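AP endonuclease, family 2 (Brucella melitensis biovar Abortus, PDB 3NGF) probably interconverts hydroxypyruvate and tartronate semialdehyde as a hydroxypyruvate isomerase of the hyi family, on a TIM barrel that carries a manganese ion. Local coordinates at residues 24-27 against 28-31; 128-131 against 132-136; 226-229 against 230-234; 253-256 against 257-260. One frame throughout, in Å; residues are numbered along the deposited sequence. Where two conformers were deposited one is given.

Contact 1 of 4, residues 24-27 against 28-31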
loop_
_atom_site.group_PDB
_atom_site.type_symbol
_atom_site.label_atom_id
_atom_site.label_comp_id
_atom_site.label_asym_id
_atom_site.label_seq_id
_atom_site.Cartn_x
_atom_site.Cartn_y
_atom_site.Cartn_z
ATOM N N PRO A 24 -16.385 -5.996 -12.964
ATOM C CA PRO A 24 -15.005 -6.032 -13.474
ATOM C C PRO A 24 -14.249 -4.743 -13.140
ATOM O O PRO A 24 -14.854 -3.709 -12.865
ATOM C CB PRO A 24 -15.185 -6.187 -14.999
ATOM C CG PRO A 24 -16.607 -6.574 -15.217
ATOM C CD PRO A 24 -17.361 -5.956 -14.069
ATOM N N PHE A 25 -12.927 -4.829 -13.161
ATOM C CA PHE A 25 -12.040 -3.784 -12.673
ATOM C C PHE A 25 -12.364 -2.381 -13.187
ATOM O O PHE A 25 -12.504 -1.441 -12.402
ATOM C CB PHE A 25 -10.604 -4.154 -13.036
ATOM C CG PHE A 25 -9.564 -3.128 -12.607
ATOM C CD1 PHE A 25 -9.265 -2.923 -11.268
ATOM C CD2 PHE A 25 -8.868 -2.398 -13.561
ATOM C CE1 PHE A 25 -8.305 -1.996 -10.886
ATOM C CE2 PHE A 25 -7.915 -1.477 -13.187
ATOM C CZ PHE A 25 -7.639 -1.275 -11.830
ATOM N N LEU A 26 -12.535 -2.238 -14.492
ATOM C CA LEU A 26 -12.748 -0.893 -15.044
ATOM C C LEU A 26 -14.040 -0.229 -14.537
ATOM O O LEU A 26 -14.098 1.005 -14.436
ATOM C CB LEU A 26 -12.675 -0.894 -16.553
ATOM C CG LEU A 26 -11.290 -1.202 -17.153
ATOM C CD1 LEU A 26 -11.320 -1.117 -18.667
ATOM C CD2 LEU A 26 -10.207 -0.236 -16.620
ATOM N N GLU A 27 -15.041 -1.041 -14.216
ATOM C CA GLU A 27 -16.323 -0.552 -13.713
ATOM C C GLU A 27 -16.246 -0.098 -12.236
ATOM O O GLU A 27 -17.155 0.590 -11.745
ATOM C CB GLU A 27 -17.403 -1.639 -13.899
ATOM C CG GLU A 27 -17.888 -1.792 -15.361
ATOM C CD GLU A 27 -18.771 -3.007 -15.629
ATOM O OE1 GLU A 27 -18.632 -3.613 -16.727
ATOM O OE2 GLU A 27 -19.597 -3.353 -14.747
ATOM N N ARG A 28 -15.167 -0.463 -11.541
ATOM C CA ARG A 28 -15.031 -0.190 -10.093
ATOM C C ARG A 28 -14.786 1.283 -9.784
ATOM O O ARG A 28 -15.138 1.763 -8.709
ATOM C CB ARG A 28 -13.927 -1.072 -9.467
ATOM C CG ARG A 28 -14.244 -2.562 -9.677
ATOM C CD ARG A 28 -13.244 -3.520 -9.041
ATOM N NE ARG A 28 -13.491 -4.865 -9.536
ATOM C CZ ARG A 28 -12.595 -5.828 -9.628
ATOM N NH1 ARG A 28 -11.346 -5.643 -9.171
ATOM N NH2 ARG A 28 -12.962 -7.002 -10.121
ATOM N N PHE A 29 -14.182 2.007 -10.740
ATOM C CA PHE A 29 -13.893 3.424 -10.555
ATOM C C PHE A 29 -15.176 4.235 -10.349
ATOM O O PHE A 29 -15.300 4.981 -9.363
ATOM C CB PHE A 29 -13.080 3.976 -11.728
ATOM C CG PHE A 29 -11.691 3.377 -11.841
ATOM C CD1 PHE A 29 -10.601 4.019 -11.280
ATOM C CD2 PHE A 29 -11.490 2.180 -12.510
ATOM C CE1 PHE A 29 -9.328 3.481 -11.382
ATOM C CE2 PHE A 29 -10.229 1.624 -12.620
ATOM C CZ PHE A 29 -9.144 2.270 -12.034
ATOM N N ARG A 30 -16.149 4.039 -11.239
ATOM C CA ARG A 30 -17.461 4.688 -11.109
ATOM C C ARG A 30 -18.164 4.304 -9.798
ATOM O O ARG A 30 -18.744 5.150 -9.103
ATOM C CB ARG A 30 -18.348 4.313 -12.275
ATOM C CG ARG A 30 -19.749 4.969 -12.212
ATOM C CD ARG A 30 -20.633 4.610 -13.409
ATOM N NE ARG A 30 -20.887 3.169 -13.527
ATOM C CZ ARG A 30 -21.810 2.487 -12.847
ATOM N NH1 ARG A 30 -22.611 3.088 -11.963
ATOM N NH2 ARG A 30 -21.941 1.184 -13.052
ATOM N N LEU A 31 -18.149 3.022 -9.468
ATOM C CA LEU A 31 -18.812 2.604 -8.226
ATOM C C LEU A 31 -18.187 3.229 -6.954
ATOM O O LEU A 31 -18.910 3.619 -6.027
ATOM C CB LEU A 31 -18.885 1.092 -8.137
ATOM C CG LEU A 31 -19.703 0.348 -9.195
ATOM C CD1 LEU A 31 -19.801 -1.129 -8.754
ATOM C CD2 LEU A 31 -21.089 0.943 -9.427
HETATM O O HOH W 1 -15.784 3.015 -14.051
#

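Contact 2 of 4, residues 128-131 against 132-136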
loop_
_atom_site.group_PDB
_atom_site.type_symbol
_atom_site.label_atom_id
_atom_site.label_comp_id
_atom_site.label_asym_id
_atom_site.label_seq_id
_atom_site.Cartn_x
_atom_site.Cartn_y
_atom_site.Cartn_z
ATOM N N THR A 128 20.605 -6.008 -0.685
ATOM C CA THR A 128 19.967 -5.868 -2.001
ATOM C C THR A 128 18.757 -4.940 -1.903
ATOM O O THR A 128 18.539 -4.096 -2.783
ATOM C CB THR A 128 19.606 -7.251 -2.573
ATOM O OG1 THR A 128 20.820 -7.976 -2.872
ATOM C CG2 THR A 128 18.730 -7.104 -3.816
ATOM N N PHE A 129 17.998 -5.082 -0.818
ATOM C CA PHE A 129 16.892 -4.158 -0.505
ATOM C C PHE A 129 17.361 -2.705 -0.525
ATOM O O PHE A 129 16.745 -1.861 -1.177
ATOM C CB PHE A 129 16.282 -4.507 0.864
ATOM C CG PHE A 129 15.203 -3.544 1.331
ATOM C CD1 PHE A 129 13.866 -3.832 1.127
ATOM C CD2 PHE A 129 15.518 -2.386 2.015
ATOM C CE1 PHE A 129 12.871 -2.980 1.573
ATOM C CE2 PHE A 129 14.489 -1.524 2.459
ATOM C CZ PHE A 129 13.182 -1.836 2.219
ATOM N N ILE A 130 18.464 -2.423 0.171
ATOM C CA ILE A 130 19.007 -1.058 0.268
ATOM C C ILE A 130 19.397 -0.533 -1.116
ATOM O O ILE A 130 19.036 0.586 -1.508
ATOM C CB ILE A 130 20.200 -1.004 1.284
ATOM C CG1 ILE A 130 19.667 -1.208 2.705
ATOM C CG2 ILE A 130 20.955 0.317 1.187
ATOM C CD1 ILE A 130 20.688 -1.535 3.737
ATOM N N GLU A 131 20.101 -1.354 -1.895
ATOM C CA GLU A 131 20.509 -0.916 -3.210
ATOM C C GLU A 131 19.312 -0.622 -4.083
ATOM O O GLU A 131 19.315 0.384 -4.812
ATOM C CB GLU A 131 21.372 -1.952 -3.921
ATOM C CG GLU A 131 22.736 -2.161 -3.268
ATOM C CD GLU A 131 23.547 -0.891 -2.993
ATOM O OE1 GLU A 131 23.447 0.128 -3.716
ATOM O OE2 GLU A 131 24.351 -0.934 -2.025
ATOM N N ASN A 132 18.317 -1.509 -4.043
ATOM C CA ASN A 132 17.142 -1.366 -4.911
ATOM C C ASN A 132 16.261 -0.163 -4.544
ATOM O O ASN A 132 15.781 0.601 -5.414
ATOM C CB ASN A 132 16.322 -2.672 -4.960
ATOM C CG ASN A 132 16.924 -3.712 -5.922
ATOM O OD1 ASN A 132 17.549 -3.362 -6.949
ATOM N ND2 ASN A 132 16.729 -4.996 -5.604
ATOM N N PHE A 133 16.060 0.009 -3.245
ATOM C CA PHE A 133 15.302 1.152 -2.718
ATOM C C PHE A 133 16.033 2.455 -2.982
ATOM O O PHE A 133 15.413 3.446 -3.309
ATOM C CB PHE A 133 14.950 0.948 -1.228
ATOM C CG PHE A 133 13.572 0.342 -1.034
ATOM C CD1 PHE A 133 13.294 -0.972 -1.407
ATOM C CD2 PHE A 133 12.542 1.115 -0.556
ATOM C CE1 PHE A 133 12.014 -1.504 -1.283
ATOM C CE2 PHE A 133 11.278 0.598 -0.410
ATOM C CZ PHE A 133 11.000 -0.707 -0.782
ATOM N N ARG A 134 17.356 2.474 -2.863
ATOM C CA ARG A 134 18.092 3.690 -3.235
ATOM C C ARG A 134 17.932 4.042 -4.713
ATOM O O ARG A 134 17.745 5.236 -5.052
ATOM C CB ARG A 134 19.574 3.565 -2.900
ATOM C CG ARG A 134 19.872 3.709 -1.442
ATOM C CD ARG A 134 21.351 3.487 -1.129
ATOM N NE ARG A 134 21.594 3.627 0.306
ATOM C CZ ARG A 134 22.724 3.301 0.926
ATOM N NH1 ARG A 134 23.759 2.772 0.254
ATOM N NH2 ARG A 134 22.821 3.479 2.231
ATOM N N TYR A 135 18.017 3.031 -5.587
ATOM C CA TYR A 135 17.838 3.243 -7.031
ATOM C C TYR A 135 16.435 3.796 -7.282
ATOM O O TYR A 135 16.261 4.791 -7.975
ATOM C CB TYR A 135 18.028 1.962 -7.837
ATOM C CG TYR A 135 17.757 2.158 -9.316
ATOM C CD1 TYR A 135 18.771 2.604 -10.183
ATOM C CD2 TYR A 135 16.494 1.931 -9.847
ATOM C CE1 TYR A 135 18.519 2.800 -11.524
ATOM C CE2 TYR A 135 16.238 2.127 -11.172
ATOM C CZ TYR A 135 17.247 2.572 -12.017
ATOM O OH TYR A 135 16.957 2.765 -13.346
ATOM N N ALA A 136 15.426 3.170 -6.686
ATOM C CA ALA A 136 14.055 3.612 -6.909
ATOM C C ALA A 136 13.863 5.055 -6.419
ATOM O O ALA A 136 13.216 5.859 -7.076
ATOM C CB ALA A 136 13.070 2.657 -6.186
HETATM O O HOH W 2 24.346 2.587 -2.688
#

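Contact 3 of 4, residues 226-229 against 230-234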
loop_
_atom_site.group_PDB
_atom_site.type_symbol
_atom_site.label_atom_id
_atom_site.label_comp_id
_atom_site.label_asym_id
_atom_site.label_seq_id
_atom_site.Cartn_x
_atom_site.Cartn_y
_atom_site.Cartn_z
ATOM N N LEU A 226 -10.110 -4.379 16.793
ATOM C CA LEU A 226 -9.664 -2.994 16.816
ATOM C C LEU A 226 -10.843 -2.028 16.796
ATOM O O LEU A 226 -11.832 -2.260 16.123
ATOM C CB LEU A 226 -8.736 -2.680 15.645
ATOM C CG LEU A 226 -7.414 -3.445 15.513
ATOM C CD1 LEU A 226 -6.638 -2.961 14.266
ATOM C CD2 LEU A 226 -6.547 -3.350 16.773
ATOM N N ASN A 227 -10.709 -0.943 17.551
ATOM C CA ASN A 227 -11.632 0.176 17.518
ATOM C C ASN A 227 -11.112 1.226 16.526
ATOM O O ASN A 227 -10.340 2.117 16.884
ATOM C CB ASN A 227 -11.754 0.743 18.934
ATOM C CG ASN A 227 -12.676 1.940 19.022
ATOM O OD1 ASN A 227 -13.350 2.297 18.067
ATOM N ND2 ASN A 227 -12.681 2.580 20.170
ATOM N N TYR A 228 -11.519 1.101 15.262
ATOM C CA TYR A 228 -10.974 1.939 14.213
ATOM C C TYR A 228 -11.279 3.433 14.366
ATOM O O TYR A 228 -10.432 4.218 14.061
ATOM C CB TYR A 228 -11.317 1.421 12.801
ATOM C CG TYR A 228 -10.296 0.430 12.280
ATOM C CD1 TYR A 228 -9.028 0.851 11.914
ATOM C CD2 TYR A 228 -10.574 -0.930 12.227
ATOM C CE1 TYR A 228 -8.079 -0.017 11.484
ATOM C CE2 TYR A 228 -9.624 -1.822 11.769
ATOM C CZ TYR A 228 -8.375 -1.360 11.394
ATOM O OH TYR A 228 -7.400 -2.208 10.930
ATOM N N PRO A 229 -12.472 3.829 14.872
ATOM C CA PRO A 229 -12.676 5.266 15.101
ATOM C C PRO A 229 -11.646 5.901 16.046
ATOM O O PRO A 229 -11.219 7.046 15.835
ATOM C CB PRO A 229 -14.097 5.335 15.667
ATOM C CG PRO A 229 -14.792 4.137 15.061
ATOM C CD PRO A 229 -13.738 3.079 14.890
ATOM N N TYR A 230 -11.228 5.163 17.068
ATOM C CA TYR A 230 -10.192 5.655 17.960
ATOM C C TYR A 230 -8.891 5.826 17.210
ATOM O O TYR A 230 -8.195 6.844 17.378
ATOM C CB TYR A 230 -9.954 4.704 19.130
ATOM C CG TYR A 230 -8.803 5.154 20.004
ATOM C CD1 TYR A 230 -8.962 6.203 20.879
ATOM C CD2 TYR A 230 -7.548 4.540 19.932
ATOM C CE1 TYR A 230 -7.935 6.614 21.677
ATOM C CE2 TYR A 230 -6.499 4.965 20.733
ATOM C CZ TYR A 230 -6.692 5.994 21.592
ATOM O OH TYR A 230 -5.679 6.437 22.433
ATOM N N LEU A 231 -8.559 4.827 16.391
ATOM C CA LEU A 231 -7.298 4.841 15.651
ATOM C C LEU A 231 -7.308 5.999 14.634
ATOM O O LEU A 231 -6.286 6.640 14.425
ATOM C CB LEU A 231 -7.066 3.483 14.975
ATOM C CG LEU A 231 -6.687 2.332 15.926
ATOM C CD1 LEU A 231 -6.731 0.994 15.171
ATOM C CD2 LEU A 231 -5.313 2.538 16.555
ATOM N N PHE A 232 -8.456 6.279 14.013
ATOM C CA PHE A 232 -8.565 7.477 13.148
ATOM C C PHE A 232 -8.230 8.745 13.925
ATOM O O PHE A 232 -7.585 9.653 13.391
ATOM C CB PHE A 232 -9.958 7.642 12.520
ATOM C CG PHE A 232 -10.422 6.473 11.693
ATOM C CD1 PHE A 232 -9.530 5.574 11.114
ATOM C CD2 PHE A 232 -11.778 6.282 11.481
ATOM C CE1 PHE A 232 -9.990 4.512 10.384
ATOM C CE2 PHE A 232 -12.241 5.215 10.742
ATOM C CZ PHE A 232 -11.347 4.334 10.188
ATOM N N SER A 233 -8.628 8.798 15.196
ATOM C CA SER A 233 -8.402 9.991 16.014
ATOM C C SER A 233 -6.915 10.100 16.359
ATOM O O SER A 233 -6.381 11.216 16.438
ATOM C CB SER A 233 -9.291 10.014 17.276
ATOM O OG SER A 233 -8.810 9.129 18.275
ATOM N N VAL A 234 -6.242 8.951 16.462
ATOM C CA VAL A 234 -4.796 8.916 16.725
ATOM C C VAL A 234 -4.048 9.478 15.504
ATOM O O VAL A 234 -3.138 10.308 15.654
ATOM C CB VAL A 234 -4.293 7.486 17.074
ATOM C CG1 VAL A 234 -2.779 7.447 17.253
ATOM C CG2 VAL A 234 -5.000 6.937 18.370
#

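Contact 4 of 4, residues 253-256 against 257-260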
loop_
_atom_site.group_PDB
_atom_site.type_symbol
_atom_site.label_atom_id
_atom_site.label_comp_id
_atom_site.label_asym_id
_atom_site.label_seq_id
_atom_site.Cartn_x
_atom_site.Cartn_y
_atom_site.Cartn_z
ATOM N N LYS A 253 -21.959 -7.754 -0.085
ATOM C CA LYS A 253 -21.942 -6.759 -1.157
ATOM C C LYS A 253 -21.174 -5.533 -0.675
ATOM O O LYS A 253 -21.415 -5.060 0.427
ATOM C CB LYS A 253 -23.366 -6.355 -1.523
ATOM C CG LYS A 253 -23.459 -5.302 -2.621
ATOM C CD LYS A 253 -24.922 -4.996 -2.948
ATOM C CE LYS A 253 -25.046 -4.012 -4.099
ATOM N NZ LYS A 253 -24.356 -4.547 -5.304
ATOM N N THR A 254 -20.285 -4.992 -1.513
ATOM C CA THR A 254 -19.431 -3.890 -1.094
ATOM C C THR A 254 -20.240 -2.722 -0.492
ATOM O O THR A 254 -19.936 -2.285 0.624
ATOM C CB THR A 254 -18.548 -3.360 -2.258
ATOM O OG1 THR A 254 -17.713 -4.413 -2.763
ATOM C CG2 THR A 254 -17.677 -2.229 -1.798
ATOM N N GLU A 255 -21.254 -2.232 -1.210
ATOM C CA GLU A 255 -22.002 -1.031 -0.771
ATOM C C GLU A 255 -22.861 -1.281 0.478
ATOM O O GLU A 255 -23.146 -0.349 1.235
ATOM C CB GLU A 255 -22.902 -0.452 -1.872
ATOM C CG GLU A 255 -22.173 0.278 -3.023
ATOM C CD GLU A 255 -21.800 -0.649 -4.185
ATOM O OE1 GLU A 255 -21.712 -1.881 -3.955
ATOM O OE2 GLU A 255 -21.602 -0.138 -5.321
ATOM N N SER A 256 -23.270 -2.525 0.699
ATOM C CA SER A 256 -24.037 -2.845 1.896
ATOM C C SER A 256 -23.214 -2.731 3.175
ATOM O O SER A 256 -23.775 -2.655 4.281
ATOM C CB SER A 256 -24.619 -4.253 1.810
ATOM O OG SER A 256 -25.435 -4.366 0.657
ATOM N N GLY A 257 -21.900 -2.778 3.010
ATOM C CA GLY A 257 -20.953 -2.656 4.113
ATOM C C GLY A 257 -20.462 -1.259 4.440
ATOM O O GLY A 257 -19.664 -1.090 5.364
ATOM N N LEU A 258 -20.932 -0.246 3.718
ATOM C CA LEU A 258 -20.345 1.089 3.824
ATOM C C LEU A 258 -20.946 2.049 4.873
ATOM O O LEU A 258 -20.633 3.231 4.862
ATOM C CB LEU A 258 -20.330 1.738 2.439
ATOM C CG LEU A 258 -19.342 1.129 1.449
ATOM C CD1 LEU A 258 -19.460 1.814 0.090
ATOM C CD2 LEU A 258 -17.888 1.203 1.968
ATOM N N ALA A 259 -21.761 1.555 5.820
ATOM C CA ALA A 259 -22.257 2.426 6.893
ATOM C C ALA A 259 -21.115 3.090 7.677
ATOM O O ALA A 259 -21.225 4.242 8.084
ATOM C CB ALA A 259 -23.217 1.654 7.876
ATOM N N TRP A 260 -20.002 2.375 7.865
ATOM C CA TRP A 260 -18.875 2.887 8.642
ATOM C C TRP A 260 -18.308 4.136 7.996
ATOM O O TRP A 260 -17.773 5.012 8.681
ATOM C CB TRP A 260 -17.759 1.824 8.773
ATOM C CG TRP A 260 -17.002 1.571 7.519
ATOM C CD1 TRP A 260 -17.237 0.601 6.603
ATOM C CD2 TRP A 260 -15.872 2.322 7.029
ATOM N NE1 TRP A 260 -16.339 0.697 5.562
ATOM C CE2 TRP A 260 -15.497 1.752 5.798
ATOM C CE3 TRP A 260 -15.169 3.431 7.506
ATOM C CZ2 TRP A 260 -14.443 2.257 5.026
ATOM C CZ3 TRP A 260 -14.114 3.921 6.763
ATOM C CH2 TRP A 260 -13.752 3.327 5.534
HETATM O O HOH W 3 -23.180 -1.098 6.323
#

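Contact 1 of 4, residues 24-27 against 28-31
Arg28 lies back along the first turn of helix 25-34, against the main chain of Phe25. Its CB sits 3.3 Å from Phe25 O, and CG rests 3.4 Å from that oxygen and as close to Pro24 O, both on one side of it. CD passes to Phe25 CA, and NE lies 3.6 Å from the same Phe25 CA. The flat head then rests with one face on the Phe25 backbone, whose N is 3.5 Å above the guanidinium plane. With CG anti to the carbonyl carbon (chi1 -59°) and the chain extended as far as NE, the arginine runs toward the start of the helix. NH1 ends near the plane of the Phe25 ring, at its edge, 4.0 Å from CD1 of Phe25, the two planes at right angles. The polar atoms find their acceptors just beyond: NE on Val23 O and NH1 on Leu16 O.

The Phe25 ring also receives Phe29 in a T-shaped pair, the edge of Phe29 directed at a face of Phe25 with centroids 5.3 Å apart and planes at 78°. Leu26 O approaches the rim of Phe29 in its plane, 3.4 Å from CD2 of Phe29.

Backbone bonding is irregular here. Arg28 N bonds to Phe25 O, Leu31 N reaches Glu27 O only weakly, and a water bridges Leu26 O to Arg30 N. The chemistry is thus split: an arginine holds the loop carbonyls ahead of the helix, Phe29 of the aromatic pair packs against helix 50-59, and a water stands in for one missing backbone bond.

Contact 2 of 4, residues 128-131 against 132-136
Four consecutive i to i+4 bonds, from Asn132 N to Thr128 O through Tyr135 N to Glu131 O, make 128-136 a regular alpha-helix. One turn apart on it, Phe129 and Phe133 form an offset stack with centroids 4.1 Å apart and planes at 18°. The rings are tight at one corner, where CE1 of Phe129 comes within 3.3 Å of CE1 of Phe133, while CZ of Phe129 lies over the centre of the Phe133 ring.

Ile130 and Arg134 run side by side: the methyl CG2 of Ile130, anti to its own N, sits 3.4 Å above the centre of the Arg134 guanidinium. NE and NH2 of Arg134 bond to Val175 O and Arg174 O at the end of helix 165-175. A water in the guanidinium plane links NH1 of Arg134 to OE1 of Glu131, whose other oxygen is near in charge alone. Asn132 lies alongside Thr128, its ND2 3.4 Å from Thr128 CG2 and bonded to Ala82 O.

Phe133 touches Val147 and Val149 of strand 146-149, so the stack fills the interface between an outer helix and the parallel barrel, the arrangement of a beta-alpha-beta unit in a TIM barrel.

Contact 3 of 4, residues 226-229 against 230-234
Tyr228 and Phe232, one turn apart at the start of helix 228-237, form the close-packed side of this contact. The carbonyl oxygen of Tyr228 stands 3.2 Å above the Phe232 ring plane, toward the rim, while the same oxygen accepts Phe232 N at 2.9 Å. The placement follows from Phe232 CG being anti to its carbonyl carbon (chi1 -58°), which folds the ring back over the preceding turn until CZ of Phe232 is 3.9 Å from CB of Tyr228. Leu231 closes the group: its CD1 lies 4.0 Å from CD1 of Tyr228 and 4.1 Å from CD1 of Leu226. Toward the barrel, the side chains of Tyr228 and Phe232 both touch Ile212 of strand 207-212, and Tyr228 OH bonds to Ala213 O, fixing the ring's far end.

The other side is looser and faces solvent. Asn227, the N-cap residue, offers its backbone oxygen to Leu231 N and, weakly, to Tyr230 N. Its amide crosses the Tyr230 side chain at about a right angle, ND2 of Asn227 in van der Waals contact with CB of Tyr230 at 3.6 Å. The end of the Tyr230 side chain leads away, and the residue touches Thr197 of helix 196-202. Further on, Ser233 OG turns back to Tyr230 O, an oxygen that also accepts Val234 N.

Pro229 brings no N-H, which costs nothing in a first turn, where backbone N-H groups have no helical acceptor. The contact is therefore polar along the cap and first turn, where Asn227 O and Tyr230 O each take more than one donor, and apolar toward the barrel, with the tyrosine hydroxyl tied to the main-chain oxygen of Ala213.

Contact 4 of 4, residues 253-256 against 257-260
Gly257 N sits at the middle of the turn, held by two backbone oxygens: it bonds to Thr254 O at 3.1 Å and more weakly to Lys253 O at 3.5 Å. The nearer bond comes from above the Thr254 carbonyl plane, in keeping with the 3-10 winding of 255-257. Leu258 N adds a weak but fairly straight bond to Glu255 O, with an angle of 164° at the hydrogen. Leu258 is the side chain that carries the packing. Its CG, anti to the carbonyl carbon (chi1 -70°), rests 3.6 Å from Thr254 O, and its CD1 lies 3.9 Å from CA of Glu255, so the leucine lies back over the peptides of the preceding turn.

A water spans the next step, giving a hydrogen to Ser256 O at 2.6 Å and accepting from Ala259 N. It takes the place of a direct main-chain bond between these residues.

In the next shell, Thr254 is fixed by its hydroxyl, whose OG1 is hydrogen-bonded to both Phe20 N and Glu22 OE1 in the loop ahead of helix 25-34. Lys253 NZ and Glu255 OE1 make a long salt bridge at 4.0 Å over the start of the turn. Leu258 also touches Ala35 and Tyr248, and Tyr248 OH in turn receives Trp260 NE1.

The whole turn belongs to the loop that follows strand 243-246, the last of the barrel. It packs beside the end of helix 25-34 at Ala35, while the Trp260 ring meets Phe12 of the first strand edge-to-face.

All four contacts are local turns met in series along the chain; none nests within or crosses another. Contact 1 opens helix 25-34, between the first and second barrel strands. Contact 2 lies within helix 122-140, between strands 109-111 and 146-149, on the opposite side of the chain's centre from contacts 1, 3 and 4. Contact 3 starts helix 228-237, which leads into the last strand, and contact 4 closes a turn after it. There the barrel's ends come together: contact 4 touches contact 1 where Leu31 CD1 packs 4.0 Å from Glu255 OE2, and Phe12 of the first strand meets both Phe232 and Trp260.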